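Long-range contacts in endonuclease 2 (Arabidopsis thaliana, PDB 4CXP), which cleaves RNA and single-stranded DNA, and less readily double-stranded DNA, into products with 5'-phosphate ends, using three divalent metal ions: residues His58-Pro63 with Gly82-Gly87; Ala88-Thr93 with Ala204-Tyr209; Gln127-Ser132 with Ala151-Ile156; Asn140-His145 with Lys223-Gly228. All coordinates share one frame; numbering follows the deposited sequence. Where two conformers were deposited one is given.

Contact 1: residues His58-Pro63 with Gly82-Gly87; sequences HYINTP and GRCVAG. With ZN (zinc ion), chain E; NAG (2-acetamido-2-deoxy-beta-D-glucopyranose), chain B; NAG (2-acetamido-2-deoxy-beta-D-glucopyranose), chain C.
Val85 N, in the first turn of helix 85-96, donates to Tyr59 O at 3.0 Å. Cys84, at the N-cap, puts its CB against the same oxygen. Ile60 carries the apolar part. Val85 CG1 sits between the backbone N and the carbonyl carbon (chi1 68°) and meets Ile60 CG1 at 3.8 Å, the two side chains crossing at about a right angle. Val85 CB packs on the backbone at His58 C. The bond to His58 CB points away from 82-87, and ND1 binds zinc at 2.2 Å with Asp45, His120 and Asp124. Arg83 points to the glycan: NH1 and NH2 both donate to O3 of the first sugar, an atom lying in the guanidinium plane at its edge. A methionine in its place would probably leave that hydroxyl and Trp53 O without their donors. Cys84 is disulfide-bonded to Cys74. Strand 60-62 pairs in parallel with strand 131-133, and Ile60 also touches Ala210 of helix 206-221.

Contact 2: residues Ala88-Thr93 with Ala204-Tyr209; sequences AIYNYT and ACPDIY. With NAG (2-acetamido-2-deoxy-beta-D-glucopyranose), chain B.
With CG anti to the carbonyl carbon (chi1 -73°), the Tyr90 ring takes Pro206 CG over one face, 3.6 Å from the ring centroid and 17° off the normal, a CH-pi contact. Asp207 OD2 lies at the ring's edge, in its plane, and accepts from Tyr90 OH at 2.8 Å. The carboxylate is turned 73° from the ring, and the hydroxyl meets OD2 from above the carboxylate plane. A water donates to Tyr90 OH and accepts from Asp207 N. Asp207 OD1 is held by Tyr68. A leucine at Tyr90 would probably leave Asp207 OD2 without this donor and Pro206 without its aromatic face. One residue earlier in the helix, Ile89 packs with CG2 on Ala204 CB at 4.0 Å and with CD1 on Pro206 CB. Asn91 ND2 carries the N-linked glycan, and Tyr92 OH shares a hydrogen bond with O6 of its first sugar. This is helix-to-helix packing: the start of helix 206-221 and the residues before it rest on helix 85-96.

Contact 3: residues Gln127-Ser132 with Ala151-Ile156; sequences QPLHVS and ANLHHI. With ZN (zinc ion), chain F.
His130 and His154 meet at a zinc site of the S1/P1 nuclease fold. His130 NE2 binds the metal at 2.1 Å and His154 NE2 at 2.2 Å. His154 CG is anti to the backbone N (chi1 -173°), out toward the metal. The rings are oblique, their planes 43° apart. Asp158 completes the protein's share of the site. His130 ND1 is hydrogen-bonded to His58 O and His154 ND1 to Gly138 O, which fixes how both rings are turned. The packed part is at Leu129 and Leu153. Leu129 CD1 meets Leu153 CG at 3.8 Å, the two side chains crossing at about a right angle, and Leu129 CB lies against His154 ND1. Gln127 NE2 sits over one face of the His154 ring and is hydrogen-bonded to Asp158, while its OE1 accepts from Leu129 N. The other side is looser. There His155 is exposed, its CB pointing away from 127-132, and Asn152 caps helix 153-169 by accepting from His155 N. A water also binds this zinc, at 2.1 Å.

Contact 4: residues Asn140-His145 with Lys223-Gly228; sequences NTIEVH and KGVTEG
Glu227 reaches back over the backbone of Glu143. Its CG is anti to the backbone N (chi1 176°) and the chain bends at chi2, which brings the carboxylate over the strand. OE1 accepts from Glu143 N at 2.9 Å in a nearly straight (168°) bond, met from above the carboxylate plane. OE2 lies 3.5 Å from Glu143 CB. The Glu143 side chain leads away, which probably limits repulsion between the two carboxylates. Glu143 O accepts from Gly228 N at 2.9 Å, and a water joins this oxygen to Glu227 OE2. One residue is thus gripped through both its N-H and its C=O. The Val225 side chain leaves its backbone toward 140-145, and CG1 touches two side chains. It lies 3.9 Å from Val144 CG1, with the two valines at about a right angle, and 4.1 Å from Ile142 CG2, approached obliquely. The loop 223-228 joins helix 206-221 to strand 230-231, which runs parallel to strand 143-146. Strand 149-152 pairs antiparallel on the other side of 143-146.

In the fold
Contacts 1 and 2 lie 11 Å apart between centres and share helix 85-96, whose Ala86 touches Pro206 and Asp207. Contacts 1 and 3 are about 14 Å apart and meet through the parallel pair of strands 60-62 and 131-133. This pairing sets a ligand of one zinc beside a ligand of another. Contacts 3 and 4, about 10 Å apart, meet where strands 143-146 and 149-152 pair. Contacts 2 and 4 are farthest apart, about 30 Å. Along the chain contact 1 closes first. Contact 3 falls between the segments of contact 2, and contact 4 alternates with both. Segments 204-209 and 223-228, at either end of helix 206-221, thus reach the glycan-bearing helix and the small mixed sheet in turn.

Contact 1: residues His58-Pro63 with Gly82-Gly87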
loop_
_atom_site.group_PDB
_atom_site.type_symbol
_atom_site.label_atom_id
_atom_site.label_comp_id
_atom_site.label_asym_id
_atom_site.label_seq_id
_atom_site.Cartn_x
_atom_site.Cartn_y
_atom_site.Cartn_z
ATOM N N HIS A 58 9.882 1.386 2.817
ATOM C CA HIS A 58 8.457 1.115 3.015
ATOM C C HIS A 58 7.625 2.373 3.198
ATOM O O HIS A 58 6.396 2.288 3.183
ATOM C CB HIS A 58 8.241 0.196 4.218
ATOM C CG HIS A 58 8.786 -1.177 4.007
ATOM N ND1 HIS A 58 7.990 -2.291 3.936
ATOM C CD2 HIS A 58 10.059 -1.589 3.793
ATOM C CE1 HIS A 58 8.763 -3.338 3.693
ATOM N NE2 HIS A 58 10.022 -2.941 3.600
ATOM N N TYR A 59 8.244 3.542 3.381
ATOM C CA TYR A 59 7.488 4.723 3.759
ATOM C C TYR A 59 8.157 5.983 3.234
ATOM O O TYR A 59 9.231 5.942 2.618
ATOM C CB TYR A 59 7.294 4.754 5.301
ATOM C CG TYR A 59 8.610 4.746 6.039
ATOM C CD1 TYR A 59 9.344 5.921 6.234
ATOM C CD2 TYR A 59 9.153 3.562 6.509
ATOM C CE1 TYR A 59 10.567 5.892 6.885
ATOM C CE2 TYR A 59 10.374 3.539 7.146
ATOM C CZ TYR A 59 11.079 4.704 7.337
ATOM O OH TYR A 59 12.301 4.662 7.969
ATOM N N ILE A 60 7.490 7.113 3.493
ATOM C CA ILE A 60 7.998 8.463 3.257
ATOM C C ILE A 60 7.729 9.254 4.527
ATOM O O ILE A 60 6.604 9.259 5.021
ATOM C CB ILE A 60 7.297 9.163 2.084
ATOM C CG1 ILE A 60 7.583 8.436 0.783
ATOM C CG2 ILE A 60 7.737 10.600 1.986
ATOM C CD1 ILE A 60 6.655 8.761 -0.357
ATOM N N ASN A 61 8.757 9.944 5.021
ATOM C CA ASN A 61 8.630 10.904 6.110
ATOM C C ASN A 61 8.482 12.309 5.551
ATOM O O ASN A 61 9.305 12.743 4.748
ATOM C CB ASN A 61 9.893 10.897 6.974
ATOM C CG ASN A 61 9.977 9.718 7.902
ATOM O OD1 ASN A 61 8.969 9.236 8.402
ATOM N ND2 ASN A 61 11.192 9.261 8.162
ATOM N N THR A 62 7.467 13.034 5.999
ATOM C CA THR A 62 7.217 14.402 5.563
ATOM C C THR A 62 7.286 15.357 6.757
ATOM O O THR A 62 7.203 14.952 7.924
ATOM C CB THR A 62 5.798 14.570 4.993
ATOM O OG1 THR A 62 4.830 14.412 6.042
ATOM C CG2 THR A 62 5.524 13.596 3.899
ATOM N N PRO A 63 7.381 16.661 6.468
ATOM C CA PRO A 63 7.184 17.688 7.504
ATOM C C PRO A 63 5.753 17.633 8.061
ATOM O O PRO A 63 4.897 16.957 7.494
ATOM C CB PRO A 63 7.458 19.000 6.764
ATOM C CG PRO A 63 8.240 18.606 5.541
ATOM C CD PRO A 63 7.718 17.253 5.163
ATOM N N GLY A 82 16.224 9.338 -2.795
ATOM C CA GLY A 82 15.668 8.159 -3.447
ATOM C C GLY A 82 15.266 7.050 -2.503
ATOM O O GLY A 82 14.539 6.151 -2.892
ATOM N N ARG A 83 15.712 7.115 -1.255
ATOM C CA ARG A 83 15.507 6.001 -0.350
ATOM C C ARG A 83 14.222 6.179 0.466
ATOM O O ARG A 83 14.230 6.460 1.659
ATOM C CB ARG A 83 16.747 5.748 0.489
ATOM C CG ARG A 83 17.980 5.520 -0.407
ATOM C CD ARG A 83 19.031 4.667 0.241
ATOM N NE ARG A 83 18.559 3.309 0.450
ATOM C CZ ARG A 83 18.550 2.342 -0.470
ATOM N NH1 ARG A 83 18.996 2.542 -1.698
ATOM N NH2 ARG A 83 18.128 1.139 -0.139
ATOM N N CYS A 84 13.119 5.971 -0.243
ATOM C CA CYS A 84 11.776 6.016 0.305
ATOM C C CYS A 84 10.900 5.140 -0.595
ATOM O O CYS A 84 11.353 4.667 -1.634
ATOM C CB CYS A 84 11.245 7.451 0.368
ATOM S SG CYS A 84 10.545 8.102 -1.176
ATOM N N VAL A 85 9.642 4.936 -0.225
ATOM C CA VAL A 85 8.802 4.025 -0.993
ATOM C C VAL A 85 8.591 4.478 -2.442
ATOM O O VAL A 85 8.481 3.634 -3.324
ATOM C CB VAL A 85 7.480 3.733 -0.235
ATOM C CG1 VAL A 85 6.561 4.935 -0.126
ATOM C CG2 VAL A 85 6.769 2.541 -0.820
ATOM N N ALA A 86 8.491 5.785 -2.696
ATOM C CA ALA A 86 8.390 6.253 -4.082
ATOM C C ALA A 86 9.643 5.892 -4.888
ATOM O O ALA A 86 9.559 5.402 -6.009
ATOM C CB ALA A 86 8.121 7.757 -4.154
ATOM N N GLY A 87 10.813 6.177 -4.328
ATOM C CA GLY A 87 12.064 5.835 -4.975
ATOM C C GLY A 87 12.217 4.340 -5.200
ATOM O O GLY A 87 12.735 3.911 -6.231
HETATM ZN ZN ZN E . 5.887 -2.698 4.404
HETATM C C1 NAG B . 17.105 -0.873 -5.871
HETATM C C2 NAG B . 17.396 -0.314 -4.446
HETATM C C3 NAG B . 18.795 -0.742 -4.022
HETATM C C4 NAG B . 18.926 -2.260 -4.150
HETATM C C5 NAG B . 18.418 -2.758 -5.504
HETATM C C6 NAG B . 18.284 -4.267 -5.551
HETATM C C7 NAG B . 16.116 1.757 -4.071
HETATM C C8 NAG B . 16.134 3.246 -3.995
HETATM N N2 NAG B . 17.272 1.137 -4.331
HETATM O O3 NAG B . 19.064 -0.274 -2.693
HETATM O O4 NAG B . 20.268 -2.703 -4.089
HETATM O O5 NAG B . 17.141 -2.251 -5.839
HETATM O O6 NAG B . 17.445 -4.690 -4.493
HETATM O O7 NAG B . 15.063 1.124 -3.914
HETATM C C1 NAG C . 20.810 -2.947 -2.818
HETATM C C2 NAG C . 21.961 -3.953 -2.974
HETATM C C3 NAG C . 22.637 -4.187 -1.636
HETATM C C4 NAG C . 23.049 -2.862 -1.017
HETATM C C5 NAG C . 21.877 -1.880 -1.014
HETATM C C6 NAG C . 22.281 -0.498 -0.530
HETATM C C7 NAG C . 21.687 -5.527 -4.821
HETATM C C8 NAG C . 21.261 -6.898 -5.255
HETATM N N2 NAG C . 21.538 -5.234 -3.532
HETATM O O3 NAG C . 23.755 -5.035 -1.802
HETATM O O4 NAG C . 23.458 -3.148 0.315
HETATM O O5 NAG C . 21.348 -1.739 -2.314
HETATM O O6 NAG C . 21.198 0.396 -0.654
HETATM O O7 NAG C . 22.137 -4.732 -5.644
#

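Contact 2: residues Ala88-Thr93 with Ala204-Tyr209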
loop_
_atom_site.group_PDB
_atom_site.type_symbol
_atom_site.label_atom_id
_atom_site.label_comp_id
_atom_site.label_asym_id
_atom_site.label_seq_id
_atom_site.Cartn_x
_atom_site.Cartn_y
_atom_site.Cartn_z
ATOM N N ALA A 88 11.741 3.538 -4.257
ATOM C CA ALA A 88 11.779 2.088 -4.404
ATOM C C ALA A 88 10.884 1.638 -5.554
ATOM O O ALA A 88 11.256 0.767 -6.334
ATOM C CB ALA A 88 11.377 1.411 -3.117
ATOM N N ILE A 89 9.696 2.229 -5.667
ATOM C CA ILE A 89 8.821 1.860 -6.774
ATOM C C ILE A 89 9.490 2.189 -8.114
ATOM O O ILE A 89 9.472 1.374 -9.017
ATOM C CB ILE A 89 7.439 2.498 -6.618
ATOM C CG1 ILE A 89 6.688 1.813 -5.465
ATOM C CG2 ILE A 89 6.632 2.421 -7.905
ATOM C CD1 ILE A 89 5.454 2.556 -4.996
ATOM N N TYR A 90 10.088 3.367 -8.239
ATOM C CA TYR A 90 10.809 3.668 -9.469
ATOM C C TYR A 90 11.906 2.640 -9.743
ATOM O O TYR A 90 12.058 2.174 -10.872
ATOM C CB TYR A 90 11.413 5.061 -9.407
ATOM C CG TYR A 90 10.444 6.228 -9.535
ATOM C CD1 TYR A 90 9.567 6.337 -10.602
ATOM C CD2 TYR A 90 10.459 7.249 -8.600
ATOM C CE1 TYR A 90 8.752 7.448 -10.742
ATOM C CE2 TYR A 90 9.639 8.356 -8.724
ATOM C CZ TYR A 90 8.788 8.458 -9.802
ATOM O OH TYR A 90 7.963 9.563 -9.941
ATOM N N ASN A 91 12.657 2.285 -8.710
ATOM C CA ASN A 91 13.778 1.344 -8.848
ATOM C C ASN A 91 13.335 -0.003 -9.359
ATOM O O ASN A 91 13.863 -0.518 -10.356
ATOM C CB ASN A 91 14.383 1.159 -7.481
ATOM C CG ASN A 91 15.634 0.344 -7.434
ATOM O OD1 ASN A 91 16.392 0.217 -8.403
ATOM N ND2 ASN A 91 15.868 -0.216 -6.249
ATOM N N TYR A 92 12.377 -0.604 -8.661
ATOM C CA TYR A 92 11.993 -1.967 -8.975
ATOM C C TYR A 92 11.161 -2.053 -10.242
ATOM O O TYR A 92 11.260 -3.049 -10.971
ATOM C CB TYR A 92 11.358 -2.639 -7.745
ATOM C CG TYR A 92 12.361 -2.820 -6.627
ATOM C CD1 TYR A 92 13.415 -3.696 -6.781
ATOM C CD2 TYR A 92 12.300 -2.088 -5.454
ATOM C CE1 TYR A 92 14.375 -3.835 -5.798
ATOM C CE2 TYR A 92 13.256 -2.219 -4.470
ATOM C CZ TYR A 92 14.291 -3.099 -4.642
ATOM O OH TYR A 92 15.235 -3.196 -3.657
ATOM N N THR A 93 10.378 -1.016 -10.570
ATOM C CA THR A 93 9.691 -0.998 -11.840
ATOM C C THR A 93 10.707 -0.960 -13.014
ATOM O O THR A 93 10.569 -1.657 -14.009
ATOM C CB THR A 93 8.620 0.123 -11.911
ATOM O OG1 THR A 93 9.167 1.387 -11.688
ATOM C CG2 THR A 93 7.513 -0.083 -10.942
ATOM N N ALA A 204 5.671 4.103 -14.013
ATOM C CA ALA A 204 5.059 4.200 -12.700
ATOM C C ALA A 204 4.931 5.670 -12.245
ATOM O O ALA A 204 5.789 6.473 -12.543
ATOM C CB ALA A 204 5.882 3.410 -11.694
ATOM N N CYS A 205 3.878 5.973 -11.481
ATOM C CA CYS A 205 3.558 7.318 -11.008
ATOM C C CYS A 205 3.437 7.422 -9.473
ATOM O O CYS A 205 2.432 7.938 -8.971
ATOM C CB CYS A 205 2.222 7.757 -11.637
ATOM S SG CYS A 205 2.355 8.369 -13.336
ATOM N N PRO A 206 4.411 6.921 -8.712
ATOM C CA PRO A 206 4.238 6.874 -7.272
ATOM C C PRO A 206 4.023 8.220 -6.605
ATOM O O PRO A 206 3.405 8.266 -5.535
ATOM C CB PRO A 206 5.547 6.246 -6.791
ATOM C CG PRO A 206 6.539 6.587 -7.862
ATOM C CD PRO A 206 5.742 6.436 -9.122
ATOM N N ASP A 207 4.559 9.303 -7.157
ATOM C CA ASP A 207 4.429 10.585 -6.487
ATOM C C ASP A 207 2.970 11.042 -6.423
ATOM O O ASP A 207 2.565 11.736 -5.483
ATOM C CB ASP A 207 5.336 11.624 -7.143
ATOM C CG ASP A 207 6.821 11.260 -7.027
ATOM O OD1 ASP A 207 7.214 10.623 -6.032
ATOM O OD2 ASP A 207 7.602 11.569 -7.952
ATOM N N ILE A 208 2.174 10.654 -7.415
ATOM C CA ILE A 208 0.743 10.936 -7.417
ATOM C C ILE A 208 0.095 10.294 -6.185
ATOM O O ILE A 208 -0.726 10.888 -5.482
ATOM C CB ILE A 208 0.094 10.376 -8.724
ATOM C CG1 ILE A 208 0.687 11.059 -9.966
ATOM C CG2 ILE A 208 -1.424 10.507 -8.685
ATOM C CD1 ILE A 208 0.531 12.561 -10.001
ATOM N N TYR A 209 0.456 9.041 -5.950
ATOM C CA TYR A 209 -0.159 8.238 -4.921
ATOM C C TYR A 209 0.246 8.716 -3.538
ATOM O O TYR A 209 -0.565 8.770 -2.610
ATOM C CB TYR A 209 0.172 6.753 -5.102
ATOM C CG TYR A 209 0.111 6.257 -6.539
ATOM C CD1 TYR A 209 -0.716 6.847 -7.487
ATOM C CD2 TYR A 209 0.891 5.201 -6.946
ATOM C CE1 TYR A 209 -0.740 6.433 -8.801
ATOM C CE2 TYR A 209 0.864 4.754 -8.269
ATOM C CZ TYR A 209 0.036 5.378 -9.180
ATOM O OH TYR A 209 -0.006 4.948 -10.493
HETATM C C1 NAG B . 17.105 -0.873 -5.871
HETATM C C2 NAG B . 17.396 -0.314 -4.446
HETATM C C3 NAG B . 18.795 -0.742 -4.022
HETATM C C4 NAG B . 18.926 -2.260 -4.150
HETATM C C5 NAG B . 18.418 -2.758 -5.504
HETATM C C6 NAG B . 18.284 -4.267 -5.551
HETATM C C7 NAG B . 16.116 1.757 -4.071
HETATM C C8 NAG B . 16.134 3.246 -3.995
HETATM N N2 NAG B . 17.272 1.137 -4.331
HETATM O O3 NAG B . 19.064 -0.274 -2.693
HETATM O O4 NAG B . 20.268 -2.703 -4.089
HETATM O O5 NAG B . 17.141 -2.251 -5.839
HETATM O O6 NAG B . 17.445 -4.690 -4.493
HETATM O O7 NAG B . 15.063 1.124 -3.914
HETATM O O HOH W 1 5.174 9.907 -9.953
#

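Contact 3: residues Gln127-Ser132 with Ala151-Ile156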
loop_
_atom_site.group_PDB
_atom_site.type_symbol
_atom_site.label_atom_id
_atom_site.label_comp_id
_atom_site.label_asym_id
_atom_site.label_seq_id
_atom_site.Cartn_x
_atom_site.Cartn_y
_atom_site.Cartn_z
ATOM N N GLN A 127 -1.029 3.326 1.895
ATOM C CA GLN A 127 -1.437 3.425 3.296
ATOM C C GLN A 127 -1.166 4.880 3.706
ATOM O O GLN A 127 -0.024 5.321 3.655
ATOM C CB GLN A 127 -0.624 2.419 4.130
ATOM C CG GLN A 127 -1.277 1.887 5.400
ATOM C CD GLN A 127 -1.317 2.871 6.555
ATOM O OE1 GLN A 127 -1.874 3.964 6.429
ATOM N NE2 GLN A 127 -0.758 2.485 7.690
ATOM N N PRO A 128 -2.206 5.673 4.052
ATOM C CA PRO A 128 -1.952 7.090 4.337
ATOM C C PRO A 128 -0.816 7.347 5.314
ATOM O O PRO A 128 -0.024 8.281 5.122
ATOM C CB PRO A 128 -3.302 7.576 4.858
ATOM C CG PRO A 128 -4.289 6.696 4.127
ATOM C CD PRO A 128 -3.632 5.342 4.126
ATOM N N LEU A 129 -0.738 6.560 6.382
ATOM C CA LEU A 129 0.298 6.782 7.387
ATOM C C LEU A 129 1.665 6.230 7.022
ATOM O O LEU A 129 2.586 6.372 7.790
ATOM C CB LEU A 129 -0.157 6.343 8.768
ATOM C CG LEU A 129 -1.274 7.196 9.370
ATOM C CD1 LEU A 129 -1.696 6.647 10.711
ATOM C CD2 LEU A 129 -0.869 8.641 9.523
ATOM N N HIS A 130 1.808 5.670 5.819
ATOM C CA HIS A 130 3.123 5.429 5.227
ATOM C C HIS A 130 3.662 6.643 4.468
ATOM O O HIS A 130 4.777 6.577 3.986
ATOM C CB HIS A 130 3.117 4.188 4.334
ATOM C CG HIS A 130 3.253 2.920 5.108
ATOM N ND1 HIS A 130 4.285 2.042 4.919
ATOM C CD2 HIS A 130 2.523 2.411 6.130
ATOM C CE1 HIS A 130 4.189 1.055 5.787
ATOM N NE2 HIS A 130 3.124 1.250 6.539
ATOM N N VAL A 131 2.887 7.724 4.380
ATOM C CA VAL A 131 3.349 8.984 3.774
ATOM C C VAL A 131 2.875 10.056 4.750
ATOM O O VAL A 131 1.806 10.686 4.581
ATOM C CB VAL A 131 2.794 9.237 2.357
ATOM C CG1 VAL A 131 3.407 10.503 1.775
ATOM C CG2 VAL A 131 3.039 8.030 1.465
ATOM N N SER A 132 3.614 10.180 5.857
ATOM C CA SER A 132 3.163 11.013 6.951
ATOM C C SER A 132 4.331 11.467 7.793
ATOM O O SER A 132 5.494 11.460 7.333
ATOM C CB SER A 132 2.052 10.303 7.723
ATOM O OG SER A 132 2.538 9.259 8.510
ATOM N N ALA A 151 -3.496 0.560 21.219
ATOM C CA ALA A 151 -2.960 0.490 19.874
ATOM C C ALA A 151 -2.373 1.820 19.510
ATOM O O ALA A 151 -2.829 2.846 19.980
ATOM C CB ALA A 151 -4.038 0.132 18.863
ATOM N N ASN A 152 -1.397 1.824 18.629
ATOM C CA ASN A 152 -0.947 3.083 18.061
ATOM C C ASN A 152 -1.677 3.361 16.748
ATOM O O ASN A 152 -2.221 2.464 16.105
ATOM C CB ASN A 152 0.576 3.158 17.933
ATOM C CG ASN A 152 1.118 2.267 16.852
ATOM O OD1 ASN A 152 0.876 2.483 15.680
ATOM N ND2 ASN A 152 1.873 1.253 17.242
ATOM N N LEU A 153 -1.697 4.630 16.360
ATOM C CA LEU A 153 -2.503 5.046 15.229
ATOM C C LEU A 153 -2.013 4.395 13.925
ATOM O O LEU A 153 -2.809 4.051 13.055
ATOM C CB LEU A 153 -2.516 6.565 15.115
ATOM C CG LEU A 153 -3.477 7.120 14.071
ATOM C CD1 LEU A 153 -4.927 6.783 14.396
ATOM C CD2 LEU A 153 -3.273 8.619 13.928
ATOM N N HIS A 154 -0.699 4.257 13.773
ATOM C CA HIS A 154 -0.177 3.609 12.595
ATOM C C HIS A 154 -0.726 2.184 12.440
ATOM O O HIS A 154 -1.168 1.788 11.359
ATOM C CB HIS A 154 1.357 3.611 12.603
ATOM C CG HIS A 154 1.927 3.102 11.331
ATOM N ND1 HIS A 154 2.386 3.929 10.338
ATOM C CD2 HIS A 154 2.038 1.847 10.843
ATOM C CE1 HIS A 154 2.771 3.199 9.306
ATOM N NE2 HIS A 154 2.552 1.926 9.582
ATOM N N HIS A 155 -0.692 1.438 13.536
ATOM C CA HIS A 155 -1.168 0.076 13.537
ATOM C C HIS A 155 -2.665 -0.004 13.240
ATOM O O HIS A 155 -3.132 -0.949 12.601
ATOM C CB HIS A 155 -0.834 -0.586 14.885
ATOM C CG HIS A 155 -1.034 -2.072 14.888
ATOM N ND1 HIS A 155 -2.213 -2.691 15.246
ATOM C CD2 HIS A 155 -0.185 -3.067 14.555
ATOM C CE1 HIS A 155 -2.069 -4.003 15.165
ATOM N NE2 HIS A 155 -0.848 -4.257 14.746
ATOM N N ILE A 156 -3.417 0.971 13.714
ATOM C CA ILE A 156 -4.848 1.015 13.418
ATOM C C ILE A 156 -5.062 1.054 11.909
ATOM O O ILE A 156 -5.953 0.375 11.394
ATOM C CB ILE A 156 -5.505 2.187 14.180
ATOM C CG1 ILE A 156 -5.616 1.804 15.670
ATOM C CG2 ILE A 156 -6.855 2.547 13.593
ATOM C CD1 ILE A 156 -5.940 2.958 16.580
HETATM ZN ZN ZN F . 2.859 0.172 8.353
HETATM O O HOH W 2 4.686 -0.088 9.333
#

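Contact 4: residues Asn140-His145 with Lys223-Gly228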
loop_
_atom_site.group_PDB
_atom_site.type_symbol
_atom_site.label_atom_id
_atom_site.label_comp_id
_atom_site.label_asym_id
_atom_site.label_seq_id
_atom_site.Cartn_x
_atom_site.Cartn_y
_atom_site.Cartn_z
ATOM N N ASN A 140 3.156 6.080 14.564
ATOM C CA ASN A 140 3.573 5.033 15.479
ATOM C C ASN A 140 3.684 5.499 16.922
ATOM O O ASN A 140 3.494 4.690 17.821
ATOM C CB ASN A 140 4.880 4.397 15.042
ATOM C CG ASN A 140 4.683 3.338 14.009
ATOM O OD1 ASN A 140 4.244 2.230 14.329
ATOM N ND2 ASN A 140 4.997 3.653 12.759
ATOM N N THR A 141 3.953 6.785 17.151
ATOM C CA THR A 141 4.105 7.281 18.515
ATOM C C THR A 141 2.804 7.830 19.091
ATOM O O THR A 141 2.810 8.327 20.213
ATOM C CB THR A 141 5.192 8.368 18.603
ATOM O OG1 THR A 141 4.742 9.528 17.913
ATOM C CG2 THR A 141 6.513 7.893 18.026
ATOM N N ILE A 142 1.702 7.759 18.337
ATOM C CA ILE A 142 0.409 8.238 18.812
ATOM C C ILE A 142 -0.320 7.044 19.421
ATOM O O ILE A 142 -0.815 6.158 18.717
ATOM C CB ILE A 142 -0.409 8.883 17.689
ATOM C CG1 ILE A 142 0.369 10.032 17.055
ATOM C CG2 ILE A 142 -1.774 9.315 18.215
ATOM C CD1 ILE A 142 -0.322 10.639 15.862
ATOM N N GLU A 143 -0.326 6.995 20.744
ATOM C CA GLU A 143 -0.855 5.855 21.491
ATOM C C GLU A 143 -2.287 6.159 21.914
ATOM O O GLU A 143 -2.547 7.154 22.604
ATOM C CB GLU A 143 0.028 5.574 22.713
ATOM C CG GLU A 143 1.386 4.974 22.351
ATOM C CD GLU A 143 1.323 3.524 21.832
ATOM O OE1 GLU A 143 0.240 2.893 21.795
ATOM O OE2 GLU A 143 2.389 2.994 21.467
ATOM N N VAL A 144 -3.205 5.306 21.461
ATOM C CA VAL A 144 -4.640 5.457 21.669
ATOM C C VAL A 144 -5.192 4.098 22.087
ATOM O O VAL A 144 -4.433 3.183 22.429
ATOM C CB VAL A 144 -5.330 6.029 20.398
ATOM C CG1 VAL A 144 -4.826 7.432 20.127
ATOM C CG2 VAL A 144 -5.110 5.148 19.177
ATOM N N HIS A 145 -6.509 3.965 22.088
ATOM C CA HIS A 145 -7.155 2.669 22.210
ATOM C C HIS A 145 -7.968 2.436 20.952
ATOM O O HIS A 145 -8.603 3.357 20.429
ATOM C CB HIS A 145 -8.075 2.597 23.438
ATOM C CG HIS A 145 -7.357 2.291 24.736
ATOM N ND1 HIS A 145 -6.528 3.192 25.362
ATOM C CD2 HIS A 145 -7.329 1.174 25.506
ATOM C CE1 HIS A 145 -6.038 2.664 26.471
ATOM N NE2 HIS A 145 -6.507 1.432 26.580
ATOM N N LYS A 223 -6.753 13.302 11.743
ATOM C CA LYS A 223 -7.834 14.224 12.034
ATOM C C LYS A 223 -8.649 13.754 13.211
ATOM O O LYS A 223 -9.176 12.651 13.194
ATOM C CB LYS A 223 -8.740 14.352 10.817
ATOM C CG LYS A 223 -9.948 15.246 11.005
ATOM C CD LYS A 223 -9.601 16.657 11.383
ATOM C CE LYS A 223 -8.945 17.385 10.240
ATOM N NZ LYS A 223 -8.903 18.853 10.497
ATOM N N GLY A 224 -8.777 14.607 14.220
ATOM C CA GLY A 224 -9.591 14.312 15.388
ATOM C C GLY A 224 -8.916 13.464 16.440
ATOM O O GLY A 224 -9.501 13.266 17.486
ATOM N N VAL A 225 -7.691 12.994 16.201
ATOM C CA VAL A 225 -7.069 12.020 17.090
ATOM C C VAL A 225 -6.057 12.705 17.992
ATOM O O VAL A 225 -5.192 13.432 17.518
ATOM C CB VAL A 225 -6.383 10.893 16.295
ATOM C CG1 VAL A 225 -5.762 9.897 17.246
ATOM C CG2 VAL A 225 -7.363 10.208 15.359
ATOM N N THR A 226 -6.182 12.437 19.284
ATOM C CA THR A 226 -5.237 12.866 20.295
ATOM C C THR A 226 -4.801 11.659 21.092
ATOM O O THR A 226 -5.608 10.779 21.355
ATOM C CB THR A 226 -5.879 13.899 21.265
ATOM O OG1 THR A 226 -6.438 14.982 20.517
ATOM C CG2 THR A 226 -4.866 14.435 22.282
ATOM N N GLU A 227 -3.526 11.652 21.478
ATOM C CA GLU A 227 -2.959 10.671 22.388
ATOM C C GLU A 227 -3.967 10.395 23.504
ATOM O O GLU A 227 -4.476 11.336 24.118
ATOM C CB GLU A 227 -1.655 11.241 22.984
ATOM C CG GLU A 227 -0.947 10.405 24.039
ATOM C CD GLU A 227 0.058 9.398 23.500
ATOM O OE1 GLU A 227 0.386 9.364 22.284
ATOM O OE2 GLU A 227 0.558 8.618 24.335
ATOM N N GLY A 228 -4.239 9.125 23.780
ATOM C CA GLY A 228 -5.151 8.740 24.850
ATOM C C GLY A 228 -6.608 8.566 24.450
ATOM O O GLY A 228 -7.398 8.063 25.246
HETATM O O HOH W 3 -1.851 7.072 25.487
#